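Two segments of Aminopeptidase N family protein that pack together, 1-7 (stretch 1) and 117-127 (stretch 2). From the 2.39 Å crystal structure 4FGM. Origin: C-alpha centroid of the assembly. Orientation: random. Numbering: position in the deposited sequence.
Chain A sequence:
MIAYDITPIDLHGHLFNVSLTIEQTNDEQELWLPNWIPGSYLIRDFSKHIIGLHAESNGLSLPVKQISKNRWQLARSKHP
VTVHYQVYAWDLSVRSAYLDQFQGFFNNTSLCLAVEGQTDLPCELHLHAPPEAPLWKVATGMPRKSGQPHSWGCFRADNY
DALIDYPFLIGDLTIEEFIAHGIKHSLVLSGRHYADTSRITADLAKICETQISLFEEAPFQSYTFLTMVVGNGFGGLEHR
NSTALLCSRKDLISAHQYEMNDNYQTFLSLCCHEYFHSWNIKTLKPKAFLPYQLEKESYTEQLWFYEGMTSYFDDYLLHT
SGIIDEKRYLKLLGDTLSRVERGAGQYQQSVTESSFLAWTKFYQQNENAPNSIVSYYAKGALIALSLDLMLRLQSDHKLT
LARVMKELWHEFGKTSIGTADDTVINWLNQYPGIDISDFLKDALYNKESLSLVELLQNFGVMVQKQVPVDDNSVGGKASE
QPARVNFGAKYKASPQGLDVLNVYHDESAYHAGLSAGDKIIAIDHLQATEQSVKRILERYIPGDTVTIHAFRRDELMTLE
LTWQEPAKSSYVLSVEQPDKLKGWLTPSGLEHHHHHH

Stretch 1, residues 1-7: MIAYDIT
Stretch 2 117-127: GQTDLPCELHL

How do the two stretches meet? Strands 2-7 and 123-127 lie side by side and run parallel, their axes 19° apart, with I2 beside C123, A3 beside E124, Y4 beside L125, D5 beside H126 and I6 beside L127. CA atoms of each pair are 4.7–5.0 Å apart. Phi near -115° and psi near 130° keep both extended. A type I turn, Q118 to L121, precedes the second strand, closed by a weak bond from L121 N to Q118 O (3.4 Å).

Which backbone donors and acceptors are satisfied? Even-numbered residues alternate in a parallel ladder: I2 N gives to P122 O (3.0 Å), E124 N to I2 O (2.9 Å), Y4 N to E124 O (2.8 Å), H126 N to Y4 O (2.8 Å) and I6 N to H126 O (2.9 Å). All are nearly straight except Y4 N to E124 O, at 151°. P122 lacks an NH but still serves as acceptor. CA-H...O contacts supplement the ladder, as from C123 CA to I2 O and from L125 CA to Y4 O, both 3.4 Å.

What fills the buried face? I2, Y4, I6, C123, L125 and L127 share it, a largely apolar set suited to burial. I2 (m, m) and C123 (m) are neighbours; C123 SG also meets the edge of the Y4 ring, 3.9 Å from CE2. Y4 is m with chi2 -87°, and its OH is hydrogen-bonded elsewhere in the structure. I6 (m, t) brings CD1 within 4.0 Å of L125 CD1; L125 is t, t.

What lies on the other face? A3, D5, E124 and H126 are partly exposed, which suits the polar groups of D5, E124 and H126; the lone methyl of A3 needs little space. H126, chi1 m and chi2 -82°, sets NE2 4.1 Å from small A3 CB. Selenomethionine M1 curls back, placing CE 3.2 Å from E124 CG.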

# COMPACT_ATOMS: atom_id res chain seq x y z
N MSE A 1 5.35 -33.09 7.06
CA MSE A 1 5.94 -31.75 7.33
C MSE A 1 7.02 -31.47 6.30
O MSE A 1 7.80 -32.36 5.96
CB MSE A 1 6.51 -31.70 8.75
CG MSE A 1 8.01 -31.96 8.87
SE MSE A 1 9.07 -30.34 8.65
CE MSE A 1 7.76 -29.12 9.38
N ILE A 2 7.07 -30.24 5.81
CA ILE A 2 8.06 -29.83 4.81
C ILE A 2 9.11 -28.97 5.50
O ILE A 2 8.77 -28.09 6.30
CB ILE A 2 7.39 -29.03 3.67
CG1 ILE A 2 6.25 -29.85 3.05
CG2 ILE A 2 8.42 -28.64 2.63
CD1 ILE A 2 6.68 -31.22 2.58
N ALA A 3 10.38 -29.21 5.18
CA ALA A 3 11.46 -28.45 5.81
C ALA A 3 12.22 -27.54 4.85
O ALA A 3 12.61 -27.95 3.76
CB ALA A 3 12.43 -29.42 6.49
N TYR A 4 12.42 -26.30 5.27
CA TYR A 4 13.12 -25.32 4.46
C TYR A 4 14.36 -24.80 5.19
O TYR A 4 14.28 -24.38 6.33
CB TYR A 4 12.20 -24.13 4.16
CG TYR A 4 11.01 -24.46 3.29
CD1 TYR A 4 11.10 -24.42 1.90
CD2 TYR A 4 9.78 -24.79 3.86
CE1 TYR A 4 10.00 -24.71 1.10
CE2 TYR A 4 8.68 -25.08 3.06
CZ TYR A 4 8.79 -25.03 1.69
OH TYR A 4 7.70 -25.33 0.90
N ASP A 5 15.50 -24.84 4.52
CA ASP A 5 16.74 -24.32 5.10
C ASP A 5 17.18 -23.12 4.28
O ASP A 5 17.39 -23.24 3.07
CB ASP A 5 17.85 -25.36 5.10
CG ASP A 5 17.77 -26.28 6.29
OD1 ASP A 5 17.11 -27.34 6.17
OD2 ASP A 5 18.35 -25.94 7.34
N ILE A 6 17.30 -21.97 4.93
CA ILE A 6 17.72 -20.76 4.23
C ILE A 6 18.98 -20.15 4.82
O ILE A 6 19.12 -20.02 6.05
CB ILE A 6 16.61 -19.68 4.25
CG1 ILE A 6 15.36 -20.19 3.54
CG2 ILE A 6 17.11 -18.42 3.57
CD1 ILE A 6 14.16 -19.26 3.69
N THR A 7 19.89 -19.76 3.94
CA THR A 7 21.12 -19.14 4.37
C THR A 7 21.47 -17.98 3.45
O THR A 7 21.46 -18.12 2.23
CB THR A 7 22.31 -20.16 4.35
OG1 THR A 7 21.99 -21.29 5.17
CG2 THR A 7 23.59 -19.52 4.86
N GLY A 117 0.42 -30.65 -3.58
CA GLY A 117 -0.36 -31.64 -2.86
C GLY A 117 -0.05 -31.76 -1.38
O GLY A 117 -0.85 -32.31 -0.63
N GLN A 118 1.09 -31.25 -0.95
CA GLN A 118 1.46 -31.32 0.46
C GLN A 118 1.55 -29.91 1.03
O GLN A 118 2.24 -29.64 2.01
CB GLN A 118 2.80 -32.03 0.61
CG GLN A 118 2.80 -33.43 0.04
CD GLN A 118 4.13 -34.12 0.20
OE1 GLN A 118 4.64 -34.27 1.31
NE2 GLN A 118 4.71 -34.56 -0.92
N THR A 119 0.82 -29.01 0.39
CA THR A 119 0.78 -27.61 0.74
C THR A 119 0.01 -27.26 2.02
O THR A 119 0.19 -26.18 2.58
CB THR A 119 0.25 -26.81 -0.48
OG1 THR A 119 1.22 -25.83 -0.87
CG2 THR A 119 -1.11 -26.18 -0.18
N ASP A 120 -0.85 -28.17 2.49
CA ASP A 120 -1.61 -27.92 3.71
C ASP A 120 -0.88 -28.41 4.96
O ASP A 120 -1.34 -28.21 6.09
CB ASP A 120 -3.00 -28.58 3.65
CG ASP A 120 -3.92 -27.89 2.66
OD1 ASP A 120 -3.72 -26.69 2.38
OD2 ASP A 120 -4.86 -28.55 2.16
N LEU A 121 0.26 -29.06 4.75
CA LEU A 121 1.05 -29.57 5.86
C LEU A 121 1.94 -28.47 6.45
O LEU A 121 2.25 -27.48 5.78
CB LEU A 121 1.92 -30.73 5.39
CG LEU A 121 1.16 -31.91 4.78
CD1 LEU A 121 2.15 -32.95 4.26
CD2 LEU A 121 0.22 -32.50 5.83
N PRO A 122 2.36 -28.64 7.71
CA PRO A 122 3.21 -27.67 8.40
C PRO A 122 4.53 -27.44 7.67
O PRO A 122 5.06 -28.35 7.02
CB PRO A 122 3.42 -28.31 9.77
CG PRO A 122 2.14 -29.05 9.99
CD PRO A 122 1.92 -29.69 8.64
N CYS A 123 5.05 -26.22 7.79
CA CYS A 123 6.31 -25.86 7.17
C CYS A 123 7.29 -25.37 8.22
O CYS A 123 6.99 -24.47 8.99
CB CYS A 123 6.10 -24.76 6.13
SG CYS A 123 5.17 -25.28 4.67
N GLU A 124 8.46 -25.99 8.25
CA GLU A 124 9.49 -25.58 9.19
C GLU A 124 10.52 -24.80 8.41
O GLU A 124 10.83 -25.12 7.26
CB GLU A 124 10.12 -26.81 9.86
CG GLU A 124 9.49 -27.13 11.20
CD GLU A 124 10.00 -28.43 11.80
OE1 GLU A 124 11.20 -28.75 11.63
OE2 GLU A 124 9.20 -29.12 12.46
N LEU A 125 11.05 -23.75 9.03
CA LEU A 125 12.04 -22.92 8.37
C LEU A 125 13.24 -22.73 9.29
O LEU A 125 13.10 -22.25 10.41
CB LEU A 125 11.42 -21.57 7.99
CG LEU A 125 12.23 -20.60 7.11
CD1 LEU A 125 11.30 -19.59 6.47
CD2 LEU A 125 13.28 -19.90 7.94
N HIS A 126 14.41 -23.13 8.81
CA HIS A 126 15.63 -23.00 9.58
C HIS A 126 16.47 -21.89 8.95
O HIS A 126 17.02 -22.07 7.86
CB HIS A 126 16.39 -24.33 9.54
CG HIS A 126 15.52 -25.53 9.74
ND1 HIS A 126 15.12 -25.98 10.98
CD2 HIS A 126 14.93 -26.37 8.84
CE1 HIS A 126 14.33 -27.03 10.85
NE2 HIS A 126 14.19 -27.28 9.56
N LEU A 127 16.55 -20.75 9.63
CA LEU A 127 17.33 -19.62 9.13
C LEU A 127 18.74 -19.65 9.71
O LEU A 127 18.93 -19.44 10.91
CB LEU A 127 16.67 -18.29 9.53
CG LEU A 127 16.63 -17.13 8.52
CD1 LEU A 127 16.79 -15.83 9.29
CD2 LEU A 127 17.72 -17.24 7.49